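Local atomic coordinates of SWD1-like protein (PDB entry 6E29), a protein that probably serves, through the beta-propeller domain present here, as a WD-repeat scaffold subunit of the COMPASS histone H3K4 methyltransferase complex. Residues Q123-L128 with T176-Y181; L82-C86 with G113-H117; R103-F107 with M134-I138; G191-L197 with I217-L221. One frame throughout, in Å; residues are numbered along the deposited sequence.

Contact 1. Residues Q123-L128 with T176-Y181; sequences QFAAAL and TTAIVY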
loop_
_atom_site.group_PDB
_atom_site.type_symbol
_atom_site.label_atom_id
_atom_site.label_comp_id
_atom_site.label_asym_id
_atom_site.label_seq_id
_atom_site.Cartn_x
_atom_site.Cartn_y
_atom_site.Cartn_z
ATOM N N GLN B 123 12.637 9.788 5.131
ATOM C CA GLN B 123 11.492 9.729 6.025
ATOM C C GLN B 123 10.522 8.699 5.487
ATOM O O GLN B 123 10.326 8.610 4.277
ATOM C CB GLN B 123 10.798 11.069 6.141
ATOM C CG GLN B 123 9.749 11.070 7.217
ATOM C CD GLN B 123 8.798 12.213 7.116
ATOM O OE1 GLN B 123 7.759 12.121 6.461
ATOM N NE2 GLN B 123 9.089 13.268 7.843
ATOM N N PHE B 124 9.939 7.902 6.379
ATOM C CA PHE B 124 8.894 6.980 5.971
ATOM C C PHE B 124 7.798 6.933 7.026
ATOM O O PHE B 124 7.968 7.397 8.174
ATOM C CB PHE B 124 9.429 5.543 5.687
ATOM C CG PHE B 124 9.851 4.777 6.915
ATOM C CD1 PHE B 124 8.946 4.021 7.639
ATOM C CD2 PHE B 124 11.196 4.779 7.311
ATOM C CE1 PHE B 124 9.371 3.317 8.782
ATOM C CE2 PHE B 124 11.610 4.093 8.463
ATOM C CZ PHE B 124 10.693 3.362 9.200
ATOM N N ALA B 125 6.661 6.416 6.599
ATOM C CA ALA B 125 5.515 6.157 7.464
ATOM C C ALA B 125 5.148 4.683 7.427
ATOM O O ALA B 125 5.113 4.056 6.352
ATOM C CB ALA B 125 4.306 7.000 7.070
ATOM N N ALA B 126 4.825 4.126 8.591
ATOM C CA ALA B 126 4.480 2.703 8.644
ATOM C C ALA B 126 3.193 2.466 9.434
ATOM O O ALA B 126 2.875 3.192 10.377
ATOM C CB ALA B 126 5.636 1.908 9.246
ATOM N N ALA B 127 2.443 1.458 9.031
ATOM C CA ALA B 127 1.304 0.985 9.817
ATOM C C ALA B 127 1.689 -0.361 10.434
ATOM O O ALA B 127 2.303 -1.202 9.769
ATOM C CB ALA B 127 0.044 0.879 8.938
ATOM N N LEU B 128 1.356 -0.564 11.707
ATOM C CA LEU B 128 1.806 -1.719 12.477
ATOM C C LEU B 128 0.627 -2.549 12.964
ATOM O O LEU B 128 -0.406 -1.998 13.373
ATOM C CB LEU B 128 2.599 -1.258 13.673
ATOM C CG LEU B 128 3.833 -0.483 13.266
ATOM C CD1 LEU B 128 4.471 0.030 14.530
ATOM C CD2 LEU B 128 4.772 -1.457 12.498
ATOM N N THR B 176 -4.729 1.891 12.906
ATOM C CA THR B 176 -4.405 2.243 11.539
ATOM C C THR B 176 -3.761 1.062 10.807
ATOM O O THR B 176 -2.795 0.461 11.291
ATOM C CB THR B 176 -3.465 3.444 11.543
ATOM O OG1 THR B 176 -4.144 4.583 12.095
ATOM C CG2 THR B 176 -2.942 3.756 10.161
ATOM N N THR B 177 -4.265 0.764 9.605
ATOM C CA THR B 177 -3.918 -0.476 8.924
ATOM C C THR B 177 -3.273 -0.228 7.587
ATOM O O THR B 177 -2.761 -1.186 6.990
ATOM C CB THR B 177 -5.163 -1.335 8.706
ATOM O OG1 THR B 177 -6.198 -0.473 8.208
ATOM C CG2 THR B 177 -5.575 -2.009 10.018
ATOM N N ALA B 178 -3.245 1.010 7.121
ATOM C CA ALA B 178 -2.704 1.312 5.806
ATOM C C ALA B 178 -2.402 2.788 5.825
ATOM O O ALA B 178 -3.153 3.551 6.424
ATOM C CB ALA B 178 -3.689 1.000 4.646
ATOM N N ILE B 179 -1.324 3.197 5.176
ATOM C CA ILE B 179 -1.025 4.624 5.170
ATOM C C ILE B 179 -0.202 4.956 3.940
ATOM O O ILE B 179 0.666 4.174 3.546
ATOM C CB ILE B 179 -0.280 5.010 6.465
ATOM C CG1 ILE B 179 -0.215 6.537 6.595
ATOM C CG2 ILE B 179 1.117 4.279 6.536
ATOM C CD1 ILE B 179 0.308 7.000 7.954
ATOM N N VAL B 180 -0.476 6.112 3.328
ATOM C CA VAL B 180 0.295 6.565 2.164
ATOM C C VAL B 180 0.514 8.064 2.291
ATOM O O VAL B 180 -0.260 8.767 2.941
ATOM C CB VAL B 180 -0.403 6.272 0.804
ATOM C CG1 VAL B 180 -0.518 4.797 0.569
ATOM C CG2 VAL B 180 -1.791 6.905 0.722
ATOM N N TYR B 181 1.542 8.585 1.606
ATOM C CA TYR B 181 1.693 10.046 1.570
ATOM C C TYR B 181 0.883 10.597 0.407
ATOM O O TYR B 181 0.783 9.952 -0.651
ATOM C CB TYR B 181 3.177 10.426 1.312
ATOM C CG TYR B 181 4.134 10.216 2.461
ATOM C CD1 TYR B 181 4.752 8.990 2.669
ATOM C CD2 TYR B 181 4.478 11.300 3.309
ATOM C CE1 TYR B 181 5.660 8.803 3.709
ATOM C CE2 TYR B 181 5.417 11.143 4.362
ATOM C CZ TYR B 181 5.989 9.895 4.545
ATOM O OH TYR B 181 6.895 9.714 5.535
HETATM O O HOH W 1 -0.522 1.233 12.704
HETATM O O HOH W 2 -2.827 -1.224 13.703
#
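Q123 and Y181 meet where two neighbouring blades of the WD40 beta-propeller pack together, strand 123-128 being second in its four-stranded blade and strand 176-181 first in the next. The Q123 side chain, with CG anti to the backbone N (chi1 -171°) and extended beyond it, brings its amide to the edge of the phenol. Y181 OH donates to Q123 OE1 over 2.7 Å, in the carbonyl plane and on a lone pair, and amide and ring lie within 18° of coplanar. The same hydroxyl comes up against the backbone, with Y181 OH 3.3 Å from F124 C. A phenylalanine in place of Y181 would probably leave the Q123 carboxamide without this mate and freer to turn. A125 directs its methyl at the opposing strand, where CB touches Y181 CE1 at 4.0 Å and I179 CD1 at 4.1 Å. A127, whose CB sits 3.7 Å from T177 C and near I179 CG2, lies where the two backbones come nearest. At L128 water replaces direct contact: one molecule joins L128 N to T176 O, 2.8 Å from each.

Contact 2. Residues L82-C86 with G113-H117; sequences LLSAC and GAELH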
loop_
_atom_site.group_PDB
_atom_site.type_symbol
_atom_site.label_atom_id
_atom_site.label_comp_id
_atom_site.label_asym_id
_atom_site.label_seq_id
_atom_site.Cartn_x
_atom_site.Cartn_y
_atom_site.Cartn_z
ATOM N N LEU B 82 15.381 1.555 -1.836
ATOM C CA LEU B 82 14.197 0.704 -1.753
ATOM C C LEU B 82 13.934 0.409 -0.295
ATOM O O LEU B 82 14.815 -0.080 0.416
ATOM C CB LEU B 82 14.383 -0.607 -2.537
ATOM C CG LEU B 82 13.250 -1.656 -2.477
ATOM C CD1 LEU B 82 12.018 -1.093 -3.090
ATOM C CD2 LEU B 82 13.716 -2.915 -3.211
ATOM N N LEU B 83 12.718 0.695 0.149
ATOM C CA LEU B 83 12.331 0.473 1.523
ATOM C C LEU B 83 11.499 -0.806 1.586
ATOM O O LEU B 83 10.500 -0.935 0.879
ATOM C CB LEU B 83 11.530 1.673 2.007
ATOM C CG LEU B 83 11.216 1.687 3.484
ATOM C CD1 LEU B 83 12.428 2.151 4.257
ATOM C CD2 LEU B 83 10.006 2.634 3.701
ATOM N N SER B 84 11.938 -1.763 2.379
ATOM C CA SER B 84 11.225 -3.030 2.524
ATOM C C SER B 84 10.775 -3.238 3.968
ATOM O O SER B 84 11.460 -2.845 4.918
ATOM C CB SER B 84 12.109 -4.219 2.068
ATOM O OG SER B 84 13.384 -4.226 2.762
ATOM N N ALA B 85 9.643 -3.901 4.139
ATOM C CA ALA B 85 9.118 -4.144 5.471
ATOM C C ALA B 85 8.705 -5.602 5.575
ATOM O O ALA B 85 8.380 -6.214 4.564
ATOM C CB ALA B 85 7.909 -3.241 5.744
ATOM N N CYS B 86 8.684 -6.162 6.791
ATOM C CA CYS B 86 8.361 -7.579 6.926
ATOM C C CYS B 86 7.442 -7.822 8.110
ATOM O O CYS B 86 7.228 -6.952 8.950
ATOM C CB CYS B 86 9.629 -8.442 7.072
ATOM S SG CYS B 86 10.526 -8.253 8.615
ATOM N N GLY B 113 2.782 -2.228 6.362
ATOM C CA GLY B 113 3.419 -1.652 5.208
ATOM C C GLY B 113 4.105 -0.361 5.588
ATOM O O GLY B 113 3.758 0.317 6.577
ATOM N N ALA B 114 5.141 -0.028 4.845
ATOM C CA ALA B 114 5.878 1.216 5.072
ATOM C C ALA B 114 6.100 1.923 3.737
ATOM O O ALA B 114 6.410 1.278 2.730
ATOM C CB ALA B 114 7.240 0.973 5.786
ATOM N N GLU B 115 5.907 3.251 3.728
ATOM C CA GLU B 115 5.977 4.041 2.504
ATOM C C GLU B 115 7.012 5.133 2.660
ATOM O O GLU B 115 7.049 5.806 3.696
ATOM C CB GLU B 115 4.662 4.709 2.158
ATOM C CG GLU B 115 3.633 3.745 1.586
ATOM C CD GLU B 115 3.875 3.487 0.113
ATOM O OE1 GLU B 115 3.845 4.465 -0.658
ATOM O OE2 GLU B 115 4.130 2.316 -0.268
ATOM N N LEU B 116 7.815 5.335 1.624
ATOM C CA LEU B 116 8.796 6.436 1.642
ATOM C C LEU B 116 8.132 7.774 1.333
ATOM O O LEU B 116 7.182 7.868 0.551
ATOM C CB LEU B 116 9.908 6.173 0.625
ATOM C CG LEU B 116 11.066 5.290 1.054
ATOM C CD1 LEU B 116 12.039 5.100 -0.164
ATOM C CD2 LEU B 116 11.828 5.882 2.254
ATOM N N HIS B 117 8.605 8.825 2.002
ATOM C CA HIS B 117 8.165 10.169 1.646
ATOM C C HIS B 117 8.447 10.393 0.158
ATOM O O HIS B 117 9.557 10.089 -0.299
ATOM C CB HIS B 117 8.910 11.203 2.501
ATOM C CG HIS B 117 8.385 12.597 2.362
ATOM N ND1 HIS B 117 8.591 13.352 1.223
ATOM C CD2 HIS B 117 7.715 13.394 3.232
ATOM C CE1 HIS B 117 8.049 14.547 1.390
ATOM N NE2 HIS B 117 7.511 14.600 2.602
HETATM O O HOH W 3 8.208 -0.782 2.415
#
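L83 packs against A114 and L116 in the interface between two blades of the WD40 beta-propeller, the second strand of blade 70-106 facing the first strand of blade 111-147. The strands run nearly antiparallel (167°), yet their axes stay 6.5 Å apart and no direct hydrogen bond spans them; apolar side chains and one water lie between them. L83 has its CG anti to the backbone N (chi1 -172°), which carries the isobutyl group across to the neighbouring blade. Its CD2 lands 3.8 Å from A114 CB and 3.9 Å from L116 CG, while L83 CB also lies 3.8 Å from L116 CG, so the L83 stem and one branch end both meet it, the side chains crossing at an angle. The methyls of A85 and A114 meet more loosely, CB to CB at 4.3 Å. The polar link is a single water that donates to both L83 O and A114 O, 2.8 Å from each carbonyl. Around this core, V91 and L93 of strand 90-95 pack on L83 within its own blade, and F124 packs on both L83 and A114. The facing strand is steadied by serine hydroxyls of strand 70-75, S72 OG bonding A114 N and S74 OG bonding L116 N. Turned away from the interface, S84 belongs to the His-Ser-Trp network of WD repeats: its OG is hydrogen-bonded to both H66 NE2 and W94 NE1.

Contact 3. Residues R103-F107 with M134-I138; sequences REVRF and MLVDI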
loop_
_atom_site.group_PDB
_atom_site.type_symbol
_atom_site.label_atom_id
_atom_site.label_comp_id
_atom_site.label_asym_id
_atom_site.label_seq_id
_atom_site.Cartn_x
_atom_site.Cartn_y
_atom_site.Cartn_z
ATOM N N ARG B 103 19.834 1.984 5.937
ATOM C CA ARG B 103 19.176 2.275 7.215
ATOM C C ARG B 103 18.322 1.083 7.619
ATOM O O ARG B 103 17.836 0.329 6.767
ATOM C CB ARG B 103 18.248 3.501 7.171
ATOM C CG ARG B 103 18.916 4.824 6.831
ATOM C CD ARG B 103 19.634 5.391 8.022
ATOM N NE ARG B 103 20.349 6.629 7.720
ATOM C CZ ARG B 103 21.627 6.680 7.315
ATOM N NH1 ARG B 103 22.320 5.556 7.125
ATOM N NH2 ARG B 103 22.224 7.848 7.083
ATOM N N GLU B 104 18.094 0.944 8.920
ATOM C CA GLU B 104 17.324 -0.186 9.431
ATOM C C GLU B 104 16.587 0.197 10.711
ATOM O O GLU B 104 17.210 0.675 11.662
ATOM C CB GLU B 104 18.275 -1.342 9.708
ATOM C CG GLU B 104 17.589 -2.590 10.152
ATOM C CD GLU B 104 18.572 -3.754 10.232
ATOM O OE1 GLU B 104 18.119 -4.888 10.483
ATOM O OE2 GLU B 104 19.794 -3.534 10.058
ATOM N N VAL B 105 15.280 -0.068 10.764
ATOM C CA VAL B 105 14.433 0.333 11.887
ATOM C C VAL B 105 13.604 -0.870 12.328
ATOM O O VAL B 105 12.898 -1.474 11.509
ATOM C CB VAL B 105 13.520 1.516 11.509
ATOM C CG1 VAL B 105 12.679 1.991 12.740
ATOM C CG2 VAL B 105 14.342 2.662 10.905
ATOM N N ARG B 106 13.707 -1.225 13.615
ATOM C CA ARG B 106 12.979 -2.353 14.192
ATOM C C ARG B 106 11.848 -1.869 15.097
ATOM O O ARG B 106 12.067 -1.048 15.997
ATOM C CB ARG B 106 13.930 -3.273 14.965
ATOM C CG ARG B 106 15.151 -3.643 14.121
ATOM C CD ARG B 106 16.124 -4.535 14.885
ATOM N NE ARG B 106 17.439 -3.898 15.017
ATOM C CZ ARG B 106 18.344 -3.865 14.044
ATOM N NH1 ARG B 106 18.065 -4.442 12.897
ATOM N NH2 ARG B 106 19.528 -3.270 14.226
ATOM N N PHE B 107 10.652 -2.396 14.876
ATOM C CA PHE B 107 9.484 -2.017 15.662
ATOM C C PHE B 107 9.166 -3.125 16.663
ATOM O O PHE B 107 9.933 -4.068 16.836
ATOM C CB PHE B 107 8.295 -1.713 14.744
ATOM C CG PHE B 107 8.505 -0.516 13.857
ATOM C CD1 PHE B 107 8.982 -0.674 12.560
ATOM C CD2 PHE B 107 8.271 0.773 14.335
ATOM C CE1 PHE B 107 9.210 0.426 11.739
ATOM C CE2 PHE B 107 8.490 1.885 13.519
ATOM C CZ PHE B 107 8.962 1.701 12.201
ATOM N N MET B 134 3.478 4.943 12.685
ATOM C CA MET B 134 4.689 5.698 13.009
ATOM C C MET B 134 5.221 6.473 11.806
ATOM O O MET B 134 5.179 5.993 10.674
ATOM C CB MET B 134 5.816 4.769 13.524
ATOM C CG MET B 134 5.472 3.934 14.738
ATOM S SD MET B 134 5.297 4.925 16.237
ATOM C CE MET B 134 6.948 5.529 16.401
ATOM N N LEU B 135 5.701 7.687 12.072
ATOM C CA LEU B 135 6.491 8.469 11.133
ATOM C C LEU B 135 7.941 8.439 11.618
ATOM O O LEU B 135 8.240 8.855 12.748
ATOM C CB LEU B 135 5.954 9.895 11.048
ATOM C CG LEU B 135 6.531 10.774 9.944
ATOM C CD1 LEU B 135 6.319 10.078 8.661
ATOM C CD2 LEU B 135 5.821 12.124 9.892
ATOM N N VAL B 136 8.850 7.931 10.797
ATOM C CA VAL B 136 10.235 7.761 11.242
ATOM C C VAL B 136 11.164 8.606 10.380
ATOM O O VAL B 136 11.112 8.535 9.151
ATOM C CB VAL B 136 10.674 6.281 11.220
ATOM C CG1 VAL B 136 12.134 6.159 11.696
ATOM C CG2 VAL B 136 9.761 5.429 12.103
ATOM N N ASP B 137 12.042 9.370 11.021
ATOM C CA ASP B 137 13.111 10.072 10.311
ATOM C C ASP B 137 14.367 9.212 10.317
ATOM O O ASP B 137 14.938 8.950 11.391
ATOM C CB ASP B 137 13.346 11.430 10.983
ATOM C CG ASP B 137 14.570 12.174 10.460
ATOM O OD1 ASP B 137 15.252 11.736 9.508
ATOM O OD2 ASP B 137 14.868 13.249 11.054
ATOM N N ILE B 138 14.839 8.821 9.120
ATOM C CA ILE B 138 16.041 8.006 9.053
ATOM C C ILE B 138 17.176 8.766 8.370
ATOM O O ILE B 138 18.054 8.149 7.755
ATOM C CB ILE B 138 15.743 6.671 8.355
ATOM C CG1 ILE B 138 15.185 6.925 6.951
ATOM C CG2 ILE B 138 14.759 5.849 9.208
ATOM C CD1 ILE B 138 14.778 5.671 6.203
#
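The F107 ring and the R103 guanidinium, two flat groups at opposite ends of segment 103-107, both engage segment 134-138. At the ring edge and near its plane stands V136, whose CG2 is 3.8 Å from F107 CZ. M134 reaches the same corner obliquely, its CG 3.8 Å from F107 CE2, the two side chains sliding past each other in opposite directions. R145 adds a cation-pi interaction with this ring. The guanidinium is also approached at its edge: R103 NE donates to I138 O over 2.8 Å, the oxygen only 13° out of the guanidinium plane, although the bond is bent, with an N-H...O angle of 139°. With a bend at chi2 (-78°) the arginine chain crosses over I138, R103 CG lying 4.0 Å from I138 CB. The guanidinium has a second carbonyl partner in T139 O, bound by NH2, and is thereby held at the end of strand 134-137. Between the two ends, V105 supplies the apolar middle; its CG2 presses on I138 CG2 at 3.6 Å and more loosely on V136 CG1 at 4.2 Å. In the WD40 propeller this joins the outermost strand of one blade, 100-106, and the following F107 to the third strand of the next, 134-137, and I138 just beyond. That third strand lies between strands 123-128 and 144-147, and F124 of the former packs on F107, V136 and I138.

Contact 4. Residues G191-L197 with I217-L221; sequences GTTKGRL and IITTL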
loop_
_atom_site.group_PDB
_atom_site.type_symbol
_atom_site.label_atom_id
_atom_site.label_comp_id
_atom_site.label_asym_id
_atom_site.label_seq_id
_atom_site.Cartn_x
_atom_site.Cartn_y
_atom_site.Cartn_z
ATOM N N GLY B 191 -5.820 4.546 6.598
ATOM C CA GLY B 191 -7.031 3.763 6.784
ATOM C C GLY B 191 -7.003 3.012 8.095
ATOM O O GLY B 191 -5.936 2.654 8.613
ATOM N N THR B 192 -8.201 2.712 8.623
ATOM C CA THR B 192 -8.294 2.112 9.933
ATOM C C THR B 192 -9.168 0.871 9.928
ATOM O O THR B 192 -9.868 0.551 8.949
ATOM C CB THR B 192 -8.885 3.079 10.973
ATOM O OG1 THR B 192 -10.297 3.221 10.728
ATOM C CG2 THR B 192 -8.160 4.447 10.947
ATOM N N THR B 193 -9.123 0.183 11.067
ATOM C CA THR B 193 -9.941 -0.995 11.330
ATOM C C THR B 193 -11.428 -0.669 11.381
ATOM O O THR B 193 -12.255 -1.587 11.371
ATOM C CB THR B 193 -9.516 -1.612 12.675
ATOM O OG1 THR B 193 -9.422 -0.551 13.651
ATOM C CG2 THR B 193 -8.181 -2.274 12.552
ATOM N N LYS B 194 -11.784 0.598 11.488
ATOM C CA LYS B 194 -13.180 0.995 11.599
ATOM C C LYS B 194 -13.678 1.605 10.295
ATOM O O LYS B 194 -14.727 2.259 10.273
ATOM C CB LYS B 194 -13.359 1.956 12.790
ATOM C CG LYS B 194 -13.123 1.339 14.190
ATOM C CD LYS B 194 -14.335 0.548 14.696
ATOM C CE LYS B 194 -14.088 -0.048 16.079
ATOM N NZ LYS B 194 -13.213 -1.264 15.969
ATOM N N GLY B 195 -12.939 1.386 9.206
ATOM C CA GLY B 195 -13.336 1.821 7.875
ATOM C C GLY B 195 -13.263 3.322 7.671
ATOM O O GLY B 195 -13.934 3.863 6.777
ATOM N N ARG B 196 -12.424 4.012 8.446
ATOM C CA ARG B 196 -12.282 5.444 8.285
ATOM C C ARG B 196 -11.036 5.767 7.473
ATOM O O ARG B 196 -10.055 5.030 7.503
ATOM C CB ARG B 196 -12.203 6.191 9.620
ATOM C CG ARG B 196 -13.419 5.868 10.537
ATOM C CD ARG B 196 -13.383 6.783 11.735
ATOM N NE ARG B 196 -13.758 8.145 11.373
ATOM C CZ ARG B 196 -15.025 8.531 11.220
ATOM N NH1 ARG B 196 -16.008 7.651 11.404
ATOM N NH2 ARG B 196 -15.309 9.778 10.864
ATOM N N LEU B 197 -11.129 6.849 6.696
ATOM C CA LEU B 197 -9.970 7.468 6.044
ATOM C C LEU B 197 -9.624 8.738 6.831
ATOM O O LEU B 197 -10.454 9.642 6.947
ATOM C CB LEU B 197 -10.292 7.765 4.577
ATOM C CG LEU B 197 -9.168 8.094 3.560
ATOM C CD1 LEU B 197 -8.647 9.497 3.752
ATOM C CD2 LEU B 197 -8.024 7.089 3.684
ATOM N N ILE B 217 -12.498 -3.367 7.794
ATOM C CA ILE B 217 -11.100 -2.947 7.866
ATOM C C ILE B 217 -10.592 -2.474 6.505
ATOM O O ILE B 217 -10.750 -3.145 5.463
ATOM C CB ILE B 217 -10.276 -4.109 8.431
ATOM C CG1 ILE B 217 -10.803 -4.391 9.852
ATOM C CG2 ILE B 217 -8.784 -3.832 8.299
ATOM C CD1 ILE B 217 -10.275 -5.659 10.491
ATOM N N ILE B 218 -9.945 -1.304 6.478
ATOM C CA ILE B 218 -9.296 -0.839 5.254
ATOM C C ILE B 218 -7.934 -1.524 5.110
ATOM O O ILE B 218 -7.109 -1.496 6.032
ATOM C CB ILE B 218 -9.177 0.689 5.246
ATOM C CG1 ILE B 218 -10.598 1.320 5.183
ATOM C CG2 ILE B 218 -8.366 1.169 4.047
ATOM C CD1 ILE B 218 -10.614 2.874 5.297
ATOM N N THR B 219 -7.740 -2.236 3.996
ATOM C CA THR B 219 -6.522 -3.037 3.844
ATOM C C THR B 219 -5.499 -2.453 2.881
ATOM O O THR B 219 -4.299 -2.689 3.054
ATOM C CB THR B 219 -6.857 -4.480 3.416
ATOM O OG1 THR B 219 -7.736 -4.466 2.297
ATOM C CG2 THR B 219 -7.532 -5.208 4.564
ATOM N N THR B 220 -5.918 -1.652 1.929
ATOM C CA THR B 220 -5.006 -1.070 0.966
ATOM C C THR B 220 -5.449 0.331 0.633
ATOM O O THR B 220 -6.641 0.578 0.412
ATOM C CB THR B 220 -4.972 -1.883 -0.356
ATOM O OG1 THR B 220 -4.276 -3.100 -0.128
ATOM C CG2 THR B 220 -4.309 -1.082 -1.492
ATOM N N LEU B 221 -4.467 1.229 0.561
ATOM C CA LEU B 221 -4.621 2.552 -0.034
ATOM C C LEU B 221 -3.555 2.757 -1.113
ATOM O O LEU B 221 -2.376 2.428 -0.895
ATOM C CB LEU B 221 -4.435 3.634 0.996
ATOM C CG LEU B 221 -5.428 3.668 2.146
ATOM C CD1 LEU B 221 -4.971 4.722 3.170
ATOM C CD2 LEU B 221 -6.804 3.950 1.594
#
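This is a blade-to-blade contact of the WD40 beta-propeller, in which the hairpin turn joining strands 187-192 and 196-201 receives I218, first residue of the next blade's strand 218-223, and I217 just before it. I218 N donates to T192 O over 3.1 Å in an almost straight bond (176°), reaching it from above the carbonyl plane. G195 N closes the type I turn on the same oxygen from the opposite face. T192 OG1 tightens the turn further by accepting from K194 N, an ST turn, and from R196 N. With CG1 anti to its carbonyl carbon (chi1 -66°), I218 sends CD1 into the hairpin, 3.1 Å from R196 O and 3.6 Å from G195 C, and its CG2 rests 4.0 Å from G191 CA, where a beta carbon would collide. Cutting I218 back to an alanine would probably open a gap against the hairpin, since G191 and G195 have no side chain and that of R196 points away. I217 CG1 packs on T193 O at 3.5 Å. The I218 carbonyl is tied back to the preceding blade by T177 OG1. Further along strand 218-223, L221 CD1 lies 3.5 Å from G191 N and 3.9 Å from L197 CD2.

Overall arrangement
Followed from the N terminus, the chain first closes contact 2, joining the inner part of blade 70-106 to blade 111-147. Contact 3 opens at R103, before contact 2 has closed, and closes at I138; the two cross and bind the same pair of blades, contact 3 nearer the periphery. Contact 1 opens at Q123 within the span of contact 3, so these also cross, and closes at Y181 after an excursion through helix 161-171, linking blade 111-147 to blade 176-212. Contact 4 follows in series and carries the chain on to blade 218-265. None is nested in another. Through strands 111-117, 123-128 and 134-137, contacts 1 to 3 share one blade, and T177 connects contacts 1 and 4.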